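Local structure of phosphinothricin N-acetyltransferase (Brucella ovis, 5DWN) at residues L63-D68 against K107-E112; Y74-Y79 against E91-I96; G151-S156 against T166-L171. The protein probably transfers an acetyl group from acetyl-coenzyme A to an amine acceptor, as expected of a GNAT-family acyltransferase. All coordinates share one frame; numbering follows the deposited sequence.

Contact 1 (L63-D68 against K107-E112); sequences LVAEAD and KLLLRE. With ACO (acetyl coenzyme *a), chain E.
Strand 63-67 packs against helix 107-112 with their N-to-C directions 144° apart and their axes 8.8 Å from each other at closest approach. The backbones come nearest at Ala65 and Leu109, where the CA atoms are 6.7 Å apart, and it is the side chains around this pair that fill the interface. Leu109 carries the contact. Its CD2 reaches CB of Leu63 at 3.8 Å and lies equally close to the carbonyl carbon of Val64, while its CG and CD1 rest on the methyl of Ala65, so that one isobutyl group spans three consecutive strand residues. The chi1 of Leu109, -97°, lies well away from a staggered value, consistent with tight packing around it. One helical turn further on, CD1 of Leu63 meets CG of Glu112 at 3.7 Å. The two side chains cross at about a right angle, and Glu112 takes part through its aliphatic portion, its CG anti to the backbone N (chi1 -179°) and the chain then bending at chi2.

This is the helix-on-sheet packing of the GNAT fold, in which the helix that follows the acetyl-CoA-binding strand lies across the central sheet. On the same face Ile12 of strand 11-14 also touches Leu109 and Ala65. The first turn of the helix serves the cofactor: the backbone N of Lys107 donates to the pyrophosphate oxygen O2A at 2.9 Å, and Gly104 and Gly106 supply further backbone donors to acetyl-CoA. The side chain of Lys107 is extended and makes a hydrogen bond from NZ to O9A of the 3'-phosphate at 2.7 Å.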
loop_
_atom_site.group_PDB
_atom_site.type_symbol
_atom_site.label_atom_id
_atom_site.label_comp_id
_atom_site.label_asym_id
_atom_site.label_seq_id
_atom_site.Cartn_x
_atom_site.Cartn_y
_atom_site.Cartn_z
ATOM N N LEU A 63 5.337 13.267 15.634
ATOM C CA LEU A 63 5.210 13.539 17.061
ATOM C C LEU A 63 6.126 12.624 17.865
ATOM O O LEU A 63 6.406 11.495 17.459
ATOM C CB LEU A 63 3.764 13.321 17.528
ATOM C CG LEU A 63 2.679 14.043 16.719
ATOM C CD1 LEU A 63 1.306 13.645 17.251
ATOM C CD2 LEU A 63 2.866 15.540 16.805
ATOM N N VAL A 64 6.581 13.110 19.019
ATOM C CA VAL A 64 7.361 12.289 19.933
ATOM C C VAL A 64 6.757 12.389 21.321
ATOM O O VAL A 64 6.095 13.373 21.663
ATOM C CB VAL A 64 8.855 12.665 19.973
ATOM C CG1 VAL A 64 9.494 12.445 18.570
ATOM C CG2 VAL A 64 9.048 14.091 20.468
ATOM N N ALA A 65 6.971 11.343 22.114
ATOM C CA ALA A 65 6.610 11.355 23.522
ATOM C C ALA A 65 7.896 11.499 24.323
ATOM O O ALA A 65 8.842 10.741 24.116
ATOM C CB ALA A 65 5.871 10.073 23.910
ATOM N N GLU A 66 7.941 12.475 25.220
ATOM C CA GLU A 66 9.179 12.795 25.912
ATOM C C GLU A 66 8.926 12.814 27.412
ATOM O O GLU A 66 7.962 13.441 27.866
ATOM C CB GLU A 66 9.714 14.155 25.432
ATOM C CG GLU A 66 11.034 14.587 26.053
ATOM C CD GLU A 66 11.539 15.895 25.467
ATOM O OE1 GLU A 66 10.710 16.781 25.163
ATOM O OE2 GLU A 66 12.763 16.030 25.296
ATOM N N ALA A 67 9.785 12.129 28.179
ATOM C CA ALA A 67 9.782 12.273 29.634
ATOM C C ALA A 67 11.207 12.286 30.150
ATOM O O ALA A 67 12.057 11.520 29.679
ATOM C CB ALA A 67 9.008 11.151 30.346
ATOM N N ASP A 68 11.454 13.149 31.138
ATOM C CA ASP A 68 12.766 13.266 31.766
ATOM C C ASP A 68 13.854 13.482 30.716
ATOM O O ASP A 68 14.935 12.899 30.780
ATOM C CB ASP A 68 13.060 12.040 32.634
ATOM C CG ASP A 68 11.974 11.786 33.677
ATOM O OD1 ASP A 68 11.464 10.643 33.751
ATOM O OD2 ASP A 68 11.633 12.732 34.422
ATOM N N LYS A 107 -0.890 4.903 23.210
ATOM C CA LYS A 107 -2.234 5.458 23.116
ATOM C C LYS A 107 -2.196 6.981 23.149
ATOM O O LYS A 107 -2.892 7.636 22.370
ATOM C CB LYS A 107 -3.108 4.907 24.245
ATOM C CG LYS A 107 -4.598 5.016 23.981
ATOM C CD LYS A 107 -5.384 4.382 25.121
ATOM C CE LYS A 107 -6.869 4.295 24.780
ATOM N NZ LYS A 107 -7.701 3.881 25.972
ATOM N N LEU A 108 -1.372 7.557 24.030
ATOM C CA LEU A 108 -1.252 9.012 24.103
ATOM C C LEU A 108 -0.770 9.596 22.779
ATOM O O LEU A 108 -1.264 10.642 22.332
ATOM C CB LEU A 108 -0.293 9.380 25.232
ATOM C CG LEU A 108 -0.253 10.739 25.906
ATOM C CD1 LEU A 108 -1.615 11.071 26.516
ATOM C CD2 LEU A 108 0.833 10.729 26.990
ATOM N N LEU A 109 0.215 8.949 22.150
ATOM C CA LEU A 109 0.769 9.449 20.889
ATOM C C LEU A 109 -0.220 9.303 19.748
ATOM O O LEU A 109 -0.371 10.211 18.918
ATOM C CB LEU A 109 2.051 8.683 20.520
ATOM C CG LEU A 109 3.412 9.260 20.856
ATOM C CD1 LEU A 109 4.490 8.205 20.558
ATOM C CD2 LEU A 109 3.661 10.532 20.054
ATOM N N LEU A 110 -0.846 8.131 19.645
ATOM C CA LEU A 110 -1.772 7.894 18.551
ATOM C C LEU A 110 -2.996 8.785 18.678
ATOM O O LEU A 110 -3.515 9.279 17.671
ATOM C CB LEU A 110 -2.164 6.413 18.501
ATOM C CG LEU A 110 -3.071 6.031 17.321
ATOM C CD1 LEU A 110 -2.516 6.548 15.984
ATOM C CD2 LEU A 110 -3.319 4.502 17.275
ATOM N N ARG A 111 -3.454 9.042 19.917
ATOM C CA ARG A 111 -4.599 9.926 20.088
ATOM C C ARG A 111 -4.281 11.318 19.556
ATOM O O ARG A 111 -5.098 11.927 18.856
ATOM C CB ARG A 111 -5.021 9.986 21.567
ATOM C CG ARG A 111 -6.392 10.630 21.763
ATOM C CD ARG A 111 -6.711 10.844 23.241
ATOM N NE ARG A 111 -6.625 9.631 24.060
ATOM C CZ ARG A 111 -7.621 8.765 24.223
ATOM N NH1 ARG A 111 -8.772 8.938 23.588
ATOM N NH2 ARG A 111 -7.464 7.715 25.018
ATOM N N GLU A 112 -3.083 11.828 19.859
ATOM C CA GLU A 112 -2.710 13.160 19.400
ATOM C C GLU A 112 -2.436 13.179 17.899
ATOM O O GLU A 112 -2.729 14.176 17.229
ATOM C CB GLU A 112 -1.491 13.662 20.171
ATOM C CG GLU A 112 -1.028 15.068 19.790
ATOM C CD GLU A 112 -2.089 16.161 20.052
ATOM O OE1 GLU A 112 -3.065 15.920 20.807
ATOM O OE2 GLU A 112 -1.941 17.261 19.484
HETATM N N1A ACO E . -1.821 -7.153 24.799
HETATM C C2A ACO E . -3.051 -6.666 25.002
HETATM N N3A ACO E . -3.455 -5.393 25.027
HETATM C C4A ACO E . -2.429 -4.560 24.820
HETATM C C5A ACO E . -1.106 -4.913 24.610
HETATM C C6A ACO E . -0.807 -6.289 24.592
HETATM N N6A ACO E . 0.408 -6.785 24.337
HETATM N N7A ACO E . -0.317 -3.786 24.435
HETATM C C8A ACO E . -1.170 -2.794 24.531
HETATM N N9A ACO E . -2.461 -3.187 24.762
HETATM C C1B ACO E . -3.619 -2.309 24.909
HETATM C C2B ACO E . -3.618 -1.506 26.214
HETATM O O2B ACO E . -4.335 -2.173 27.248
HETATM C C3B ACO E . -4.335 -0.231 25.775
HETATM O O3B ACO E . -5.769 -0.393 25.793
HETATM P P3B ACO E . -6.734 0.210 26.947
HETATM O O7A ACO E . -8.153 -0.091 26.592
HETATM O O8A ACO E . -6.247 -0.470 28.234
HETATM O O9A ACO E . -6.448 1.704 27.038
HETATM C C4B ACO E . -3.883 -0.041 24.325
HETATM O O4B ACO E . -3.598 -1.374 23.843
HETATM C C5B ACO E . -2.679 0.850 24.142
HETATM O O5B ACO E . -1.683 0.464 25.111
HETATM P P1A ACO E . -0.278 1.165 25.220
HETATM O O1A ACO E . 0.391 0.935 26.521
HETATM O O2A ACO E . -0.408 2.620 24.901
HETATM O O3A ACO E . 0.601 0.562 24.039
HETATM P P2A ACO E . 2.138 0.797 23.706
HETATM O O4A ACO E . 2.605 2.006 24.404
HETATM O O5A ACO E . 2.915 -0.443 24.149
HETATM O O6A ACO E . 2.182 0.929 22.127
HETATM C CBP ACO E . 2.848 -0.462 20.260
HETATM C CCP ACO E . 1.822 -0.225 21.366
HETATM C CDP ACO E . 2.409 -1.677 19.436
HETATM C CEP ACO E . 2.902 0.781 19.361
HETATM C CAP ACO E . 4.240 -0.711 20.894
HETATM O OAP ACO E . 4.179 -1.855 21.721
HETATM C C9P ACO E . 5.401 -0.839 19.922
HETATM O O9P ACO E . 6.042 0.161 19.610
HETATM N N8P ACO E . 5.647 -2.064 19.449
HETATM C C7P ACO E . 6.818 -2.391 18.644
HETATM C C6P ACO E . 6.899 -1.556 17.380
HETATM C C5P ACO E . 5.736 -1.805 16.452
HETATM O O5P ACO E . 5.347 -2.941 16.208
HETATM N N4P ACO E . 5.184 -0.729 15.901
HETATM C C3P ACO E . 4.136 -0.817 14.894
HETATM C C2P ACO E . 2.767 -0.589 15.498
HETATM S S1P ACO E . 1.412 -0.771 14.285
HETATM C C ACO E . 1.471 0.708 13.324
HETATM O O ACO E . 2.323 1.541 13.464
HETATM C CH3 ACO E . 0.393 0.770 12.281
#

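Contact 2 (Y74-Y79 against E91-I96); sequences YAYASY and EDSIYI. With ACO (acetyl coenzyme *a), chain E.
Tyr74 and Tyr95 form a hydrogen-bonded pair across the antiparallel hairpin of strands 70-79 and 89-96, at the middle of the GNAT sheet. Their rings point the same way, planes 22° apart but barely overlapping, and OH of Tyr74 lies 3.3 Å from CD2 of Tyr95. The next such pair places CB of Ser93 over one face of the Tyr76 ring, a CH-pi contact 3.9 Å from the centroid. A chi1 of 65°, with CG between the backbone N and the carbonyl carbon, turns Tyr76 to receive it. Between these pairs, Ala75 CB and Ile94 CB pack on the other face of the sheet.

Strand 91-96 holds acetyl-CoA by the backbone edge turned away from 74-79, toward strand 124-129, where the sheet opens as in other GNAT enzymes: Ile94 N donates to the thioester carbonyl O, Ile94 O accepts from N4P, which also lies over one face of the Tyr95 ring, and Ile96 N donates to O9P at 2.8 Å. Further out, Tyr27 meets Tyr95 edge-to-face, Phe55 stacks on Tyr76, and Glu91 OE1 forms a salt bridge with Arg81 of the second subunit. A water bridges Ser78 OG and Ser93 OG, and donates to Glu91 O at 2.9 Å.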
loop_
_atom_site.group_PDB
_atom_site.type_symbol
_atom_site.label_atom_id
_atom_site.label_comp_id
_atom_site.label_asym_id
_atom_site.label_seq_id
_atom_site.Cartn_x
_atom_site.Cartn_y
_atom_site.Cartn_z
ATOM N N TYR A 74 7.695 7.505 19.121
ATOM C CA TYR A 74 7.337 8.474 18.097
ATOM C C TYR A 74 6.213 7.904 17.255
ATOM O O TYR A 74 5.940 6.705 17.274
ATOM C CB TYR A 74 8.530 8.837 17.210
ATOM C CG TYR A 74 9.017 7.674 16.371
ATOM C CD1 TYR A 74 9.966 6.782 16.864
ATOM C CD2 TYR A 74 8.526 7.466 15.081
ATOM C CE1 TYR A 74 10.413 5.707 16.088
ATOM C CE2 TYR A 74 8.967 6.390 14.307
ATOM C CZ TYR A 74 9.917 5.526 14.813
ATOM O OH TYR A 74 10.354 4.469 14.041
ATOM N N ALA A 75 5.563 8.800 16.517
ATOM C CA ALA A 75 4.474 8.437 15.634
ATOM C C ALA A 75 4.425 9.463 14.517
ATOM O O ALA A 75 4.735 10.644 14.718
ATOM C CB ALA A 75 3.126 8.392 16.379
ATOM N N TYR A 76 4.027 9.014 13.341
ATOM C CA TYR A 76 3.879 9.959 12.251
ATOM C C TYR A 76 2.810 9.441 11.308
ATOM O O TYR A 76 2.424 8.269 11.347
ATOM C CB TYR A 76 5.202 10.171 11.497
ATOM C CG TYR A 76 5.699 8.938 10.773
ATOM C CD1 TYR A 76 5.294 8.647 9.458
ATOM C CD2 TYR A 76 6.596 8.065 11.386
ATOM C CE1 TYR A 76 5.773 7.509 8.793
ATOM C CE2 TYR A 76 7.068 6.944 10.731
ATOM C CZ TYR A 76 6.659 6.664 9.438
ATOM O OH TYR A 76 7.152 5.527 8.805
ATOM N N ALA A 77 2.361 10.328 10.443
ATOM C CA ALA A 77 1.441 9.982 9.382
ATOM C C ALA A 77 2.134 10.169 8.047
ATOM O O ALA A 77 3.100 10.926 7.927
ATOM C CB ALA A 77 0.180 10.854 9.443
ATOM N N SER A 78 1.630 9.466 7.042
ATOM C CA SER A 78 2.121 9.598 5.677
ATOM C C SER A 78 1.007 9.123 4.750
ATOM O O SER A 78 -0.060 8.697 5.201
ATOM C CB SER A 78 3.388 8.767 5.463
ATOM O OG SER A 78 3.093 7.420 5.821
ATOM N N TYR A 79 1.264 9.174 3.449
ATOM C CA TYR A 79 0.292 8.640 2.500
ATOM C C TYR A 79 0.319 7.124 2.485
ATOM O O TYR A 79 1.384 6.512 2.583
ATOM C CB TYR A 79 0.573 9.158 1.091
ATOM C CG TYR A 79 0.159 10.593 0.912
ATOM C CD1 TYR A 79 -1.165 10.981 1.125
ATOM C CD2 TYR A 79 1.086 11.565 0.539
ATOM C CE1 TYR A 79 -1.557 12.302 0.955
ATOM C CE2 TYR A 79 0.703 12.893 0.366
ATOM C CZ TYR A 79 -0.620 13.250 0.580
ATOM O OH TYR A 79 -1.011 14.559 0.416
ATOM N N GLU A 91 -1.960 7.233 6.586
ATOM C CA GLU A 91 -1.574 6.004 7.268
ATOM C C GLU A 91 -0.786 6.390 8.520
ATOM O O GLU A 91 -0.033 7.363 8.482
ATOM C CB GLU A 91 -0.704 5.118 6.325
ATOM C CG GLU A 91 -0.000 3.929 6.991
ATOM C CD GLU A 91 0.737 3.012 5.997
ATOM O OE1 GLU A 91 0.636 3.236 4.764
ATOM O OE2 GLU A 91 1.411 2.058 6.462
ATOM N N ASP A 92 -0.944 5.654 9.630
ATOM C CA ASP A 92 -0.189 5.980 10.844
ATOM C C ASP A 92 0.899 4.938 11.091
ATOM O O ASP A 92 0.765 3.774 10.711
ATOM C CB ASP A 92 -1.101 6.106 12.092
ATOM C CG ASP A 92 -1.695 4.760 12.561
ATOM O OD1 ASP A 92 -1.239 4.182 13.585
ATOM O OD2 ASP A 92 -2.645 4.288 11.912
ATOM N N SER A 93 2.009 5.380 11.682
ATOM C CA SER A 93 3.078 4.488 12.122
ATOM C C SER A 93 3.470 4.920 13.520
ATOM O O SER A 93 3.551 6.118 13.785
ATOM C CB SER A 93 4.322 4.544 11.191
ATOM O OG SER A 93 3.974 4.352 9.818
ATOM N N ILE A 94 3.723 3.966 14.412
ATOM C CA ILE A 94 4.067 4.343 15.781
ATOM C C ILE A 94 4.993 3.294 16.362
ATOM O O ILE A 94 4.799 2.094 16.154
ATOM C CB ILE A 94 2.798 4.531 16.635
ATOM C CG1 ILE A 94 3.143 4.821 18.099
ATOM C CG2 ILE A 94 1.926 3.305 16.556
ATOM C CD1 ILE A 94 1.977 5.448 18.845
ATOM N N TYR A 95 6.025 3.767 17.066
ATOM C CA TYR A 95 7.050 2.918 17.659
ATOM C C TYR A 95 7.386 3.449 19.044
ATOM O O TYR A 95 7.702 4.631 19.191
ATOM C CB TYR A 95 8.312 2.886 16.797
ATOM C CG TYR A 95 8.105 2.114 15.528
ATOM C CD1 TYR A 95 8.429 0.775 15.468
ATOM C CD2 TYR A 95 7.532 2.706 14.400
ATOM C CE1 TYR A 95 8.224 0.039 14.321
ATOM C CE2 TYR A 95 7.328 1.965 13.231
ATOM C CZ TYR A 95 7.671 0.633 13.215
ATOM O OH TYR A 95 7.478 -0.140 12.095
ATOM N N ILE A 96 7.355 2.569 20.039
ATOM C CA ILE A 96 7.621 2.920 21.436
ATOM C C ILE A 96 8.865 2.164 21.885
ATOM O O ILE A 96 9.044 0.994 21.530
ATOM C CB ILE A 96 6.411 2.564 22.323
ATOM C CG1 ILE A 96 5.140 3.248 21.809
ATOM C CG2 ILE A 96 6.661 2.922 23.807
ATOM C CD1 ILE A 96 5.184 4.795 21.909
HETATM N N1A ACO E . -1.821 -7.153 24.799
HETATM C C2A ACO E . -3.051 -6.666 25.002
HETATM N N3A ACO E . -3.455 -5.393 25.027
HETATM C C4A ACO E . -2.429 -4.560 24.820
HETATM C C5A ACO E . -1.106 -4.913 24.610
HETATM C C6A ACO E . -0.807 -6.289 24.592
HETATM N N6A ACO E . 0.408 -6.785 24.337
HETATM N N7A ACO E . -0.317 -3.786 24.435
HETATM C C8A ACO E . -1.170 -2.794 24.531
HETATM N N9A ACO E . -2.461 -3.187 24.762
HETATM C C1B ACO E . -3.619 -2.309 24.909
HETATM C C2B ACO E . -3.618 -1.506 26.214
HETATM O O2B ACO E . -4.335 -2.173 27.248
HETATM C C3B ACO E . -4.335 -0.231 25.775
HETATM O O3B ACO E . -5.769 -0.393 25.793
HETATM P P3B ACO E . -6.734 0.210 26.947
HETATM O O7A ACO E . -8.153 -0.091 26.592
HETATM O O8A ACO E . -6.247 -0.470 28.234
HETATM O O9A ACO E . -6.448 1.704 27.038
HETATM C C4B ACO E . -3.883 -0.041 24.325
HETATM O O4B ACO E . -3.598 -1.374 23.843
HETATM C C5B ACO E . -2.679 0.850 24.142
HETATM O O5B ACO E . -1.683 0.464 25.111
HETATM P P1A ACO E . -0.278 1.165 25.220
HETATM O O1A ACO E . 0.391 0.935 26.521
HETATM O O2A ACO E . -0.408 2.620 24.901
HETATM O O3A ACO E . 0.601 0.562 24.039
HETATM P P2A ACO E . 2.138 0.797 23.706
HETATM O O4A ACO E . 2.605 2.006 24.404
HETATM O O5A ACO E . 2.915 -0.443 24.149
HETATM O O6A ACO E . 2.182 0.929 22.127
HETATM C CBP ACO E . 2.848 -0.462 20.260
HETATM C CCP ACO E . 1.822 -0.225 21.366
HETATM C CDP ACO E . 2.409 -1.677 19.436
HETATM C CEP ACO E . 2.902 0.781 19.361
HETATM C CAP ACO E . 4.240 -0.711 20.894
HETATM O OAP ACO E . 4.179 -1.855 21.721
HETATM C C9P ACO E . 5.401 -0.839 19.922
HETATM O O9P ACO E . 6.042 0.161 19.610
HETATM N N8P ACO E . 5.647 -2.064 19.449
HETATM C C7P ACO E . 6.818 -2.391 18.644
HETATM C C6P ACO E . 6.899 -1.556 17.380
HETATM C C5P ACO E . 5.736 -1.805 16.452
HETATM O O5P ACO E . 5.347 -2.941 16.208
HETATM N N4P ACO E . 5.184 -0.729 15.901
HETATM C C3P ACO E . 4.136 -0.817 14.894
HETATM C C2P ACO E . 2.767 -0.589 15.498
HETATM S S1P ACO E . 1.412 -0.771 14.285
HETATM C C ACO E . 1.471 0.708 13.324
HETATM O O ACO E . 2.323 1.541 13.464
HETATM C CH3 ACO E . 0.393 0.770 12.281
HETATM O O HOH W 1 2.676 6.244 8.447
HETATM O O HOH W 2 2.923 4.741 3.705
#

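Contact 3 (G151-S156 against T166-L171); sequences GRIEGS and TVLMQL
The C-terminal hairpin of the GNAT domain, strands 148-159 and 162-172, brings Ile153 and Thr166 together as an antiparallel hydrogen-bonded pair. Ile153 N donates to Thr166 O at 2.8 Å, and Thr166 N returns a bond to Ile153 O. Two residues further along each strand, Leu168 N donates to Gly151 O at 2.9 Å. Gly151 has phi 156°, a backbone conformation suited to glycine.

From Ile153 to Ser156 the chain turns a corner through a type II beta turn, which brings this serine back against the hairpin partner. Its OG and Thr166 OG1 lie 2.5 Å apart in a short hydrogen bond whose donor either hydroxyl could be. Thr166 presents OG1 beside its own backbone N (chi1 -66°), and Tyr38 OH also bonds to Ser156 OG.

Strand 148-159 is outermost in the chain's own sheet, but the second subunit packs against it: Glu154 N bonds to Gln170 OE1 of that subunit, and Leu168 packs on its counterpart there. On the side of the hairpin shared by Arg152 and Val167, the arginine extends so that NH1 lies 3.8 Å from Val167 CG2, approaching obliquely. NH2 of this guanidinium forms a salt bridge with Asp165, the residue before Thr166 on the same strand.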
loop_
_atom_site.group_PDB
_atom_site.type_symbol
_atom_site.label_atom_id
_atom_site.label_comp_id
_atom_site.label_asym_id
_atom_site.label_seq_id
_atom_site.Cartn_x
_atom_site.Cartn_y
_atom_site.Cartn_z
ATOM N N GLY A 151 -9.296 -5.652 6.839
ATOM C CA GLY A 151 -8.707 -6.633 5.949
ATOM C C GLY A 151 -7.514 -7.316 6.566
ATOM O O GLY A 151 -7.043 -6.953 7.638
ATOM N N ARG A 152 -7.028 -8.325 5.845
ATOM C CA ARG A 152 -5.903 -9.133 6.321
ATOM C C ARG A 152 -5.285 -9.815 5.109
ATOM O O ARG A 152 -5.916 -10.695 4.509
ATOM C CB ARG A 152 -6.368 -10.156 7.357
ATOM C CG ARG A 152 -5.263 -11.088 7.824
ATOM C CD ARG A 152 -5.671 -11.794 9.112
ATOM N NE ARG A 152 -4.619 -12.669 9.625
ATOM C CZ ARG A 152 -4.323 -12.800 10.916
ATOM N NH1 ARG A 152 -4.981 -12.090 11.824
ATOM N NH2 ARG A 152 -3.357 -13.625 11.302
ATOM N N ILE A 153 -4.082 -9.393 4.738
ATOM C CA ILE A 153 -3.357 -9.990 3.622
ATOM C C ILE A 153 -2.531 -11.135 4.197
ATOM O O ILE A 153 -1.574 -10.904 4.938
ATOM C CB ILE A 153 -2.470 -8.961 2.905
ATOM C CG1 ILE A 153 -3.284 -7.729 2.494
ATOM C CG2 ILE A 153 -1.812 -9.593 1.678
ATOM C CD1 ILE A 153 -2.413 -6.565 1.992
ATOM N N GLU A 154 -2.908 -12.374 3.878
ATOM C CA GLU A 154 -2.215 -13.522 4.452
ATOM C C GLU A 154 -0.882 -13.740 3.764
ATOM O O GLU A 154 -0.764 -13.577 2.546
ATOM C CB GLU A 154 -3.051 -14.792 4.326
ATOM C CG GLU A 154 -4.210 -14.896 5.280
ATOM C CD GLU A 154 -4.843 -16.277 5.210
ATOM O OE1 GLU A 154 -4.132 -17.279 5.460
ATOM O OE2 GLU A 154 -6.039 -16.358 4.868
ATOM N N GLY A 155 0.124 -14.110 4.551
ATOM C CA GLY A 155 1.438 -14.420 3.996
ATOM C C GLY A 155 2.064 -13.285 3.214
ATOM O O GLY A 155 2.737 -13.525 2.199
ATOM N N SER A 156 1.874 -12.048 3.677
ATOM C CA SER A 156 2.384 -10.874 2.977
ATOM C C SER A 156 3.873 -10.654 3.215
ATOM O O SER A 156 4.532 -10.022 2.383
ATOM C CB SER A 156 1.629 -9.628 3.429
ATOM O OG SER A 156 1.812 -9.476 4.824
ATOM N N THR A 166 -0.466 -9.352 7.188
ATOM C CA THR A 166 -0.669 -7.924 7.365
ATOM C C THR A 166 -2.119 -7.680 7.751
ATOM O O THR A 166 -3.030 -8.074 7.018
ATOM C CB THR A 166 -0.351 -7.170 6.082
ATOM O OG1 THR A 166 1.050 -7.278 5.798
ATOM C CG2 THR A 166 -0.747 -5.699 6.245
ATOM N N VAL A 167 -2.336 -7.028 8.883
ATOM C CA VAL A 167 -3.683 -6.704 9.339
ATOM C C VAL A 167 -3.945 -5.240 9.015
ATOM O O VAL A 167 -3.128 -4.368 9.347
ATOM C CB VAL A 167 -3.836 -7.010 10.842
ATOM C CG1 VAL A 167 -5.045 -6.277 11.462
ATOM C CG2 VAL A 167 -3.951 -8.536 11.060
ATOM N N LEU A 168 -5.064 -4.963 8.340
ATOM C CA LEU A 168 -5.429 -3.591 8.001
ATOM C C LEU A 168 -6.591 -3.139 8.872
ATOM O O LEU A 168 -7.569 -3.878 9.057
ATOM C CB LEU A 168 -5.832 -3.453 6.527
ATOM C CG LEU A 168 -4.782 -3.966 5.556
ATOM C CD1 LEU A 168 -5.434 -4.074 4.204
ATOM C CD2 LEU A 168 -3.605 -3.014 5.502
ATOM N N MET A 169 -6.484 -1.919 9.385
ATOM C CA MET A 169 -7.535 -1.306 10.187
ATOM C C MET A 169 -7.682 0.146 9.764
ATOM O O MET A 169 -6.724 0.763 9.292
ATOM C CB MET A 169 -7.216 -1.393 11.683
ATOM C CG MET A 169 -6.863 -2.801 12.131
ATOM S SD MET A 169 -6.575 -2.886 13.889
ATOM C CE MET A 169 -8.210 -2.543 14.559
ATOM N N GLN A 170 -8.883 0.706 9.931
ATOM C CA GLN A 170 -9.068 2.093 9.525
ATOM C C GLN A 170 -9.979 2.835 10.495
ATOM O O GLN A 170 -10.828 2.241 11.179
ATOM C CB GLN A 170 -9.623 2.191 8.089
ATOM C CG GLN A 170 -11.075 1.713 7.903
ATOM C CD GLN A 170 -11.532 1.845 6.449
ATOM O OE1 GLN A 170 -11.944 0.871 5.828
ATOM N NE2 GLN A 170 -11.423 3.053 5.894
ATOM N N LEU A 171 -9.786 4.156 10.530
ATOM C CA LEU A 171 -10.535 5.063 11.399
ATOM C C LEU A 171 -11.065 6.210 10.547
ATOM O O LEU A 171 -10.261 6.938 9.930
ATOM C CB LEU A 171 -9.635 5.599 12.515
ATOM C CG LEU A 171 -10.297 6.581 13.494
ATOM C CD1 LEU A 171 -11.253 5.878 14.457
ATOM C CD2 LEU A 171 -9.229 7.345 14.260
#

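In the fold
All three contacts draw on one mixed sheet, yet each uses it differently. Contact 2 is at the core, about 2 Å from the chain's centre, and joins neighbouring strands by a ladder of backbone bonds; contact 1 is also buried but packs a helix on the sheet mainly through aliphatic carbons. They touch, through Leu109 on Tyr74 and a probable hydrogen bond from Leu63 N to Ala75 O, and both hold acetyl-CoA, contact 1 at its phosphates and contact 2 along the pantetheine and thioester. Contact 3 is another strand ladder, its centre about 25 Å from that of contact 1. Largely buried but with Arg152 exposed, it meets the second subunit far more widely than contact 2 and does not touch the cofactor.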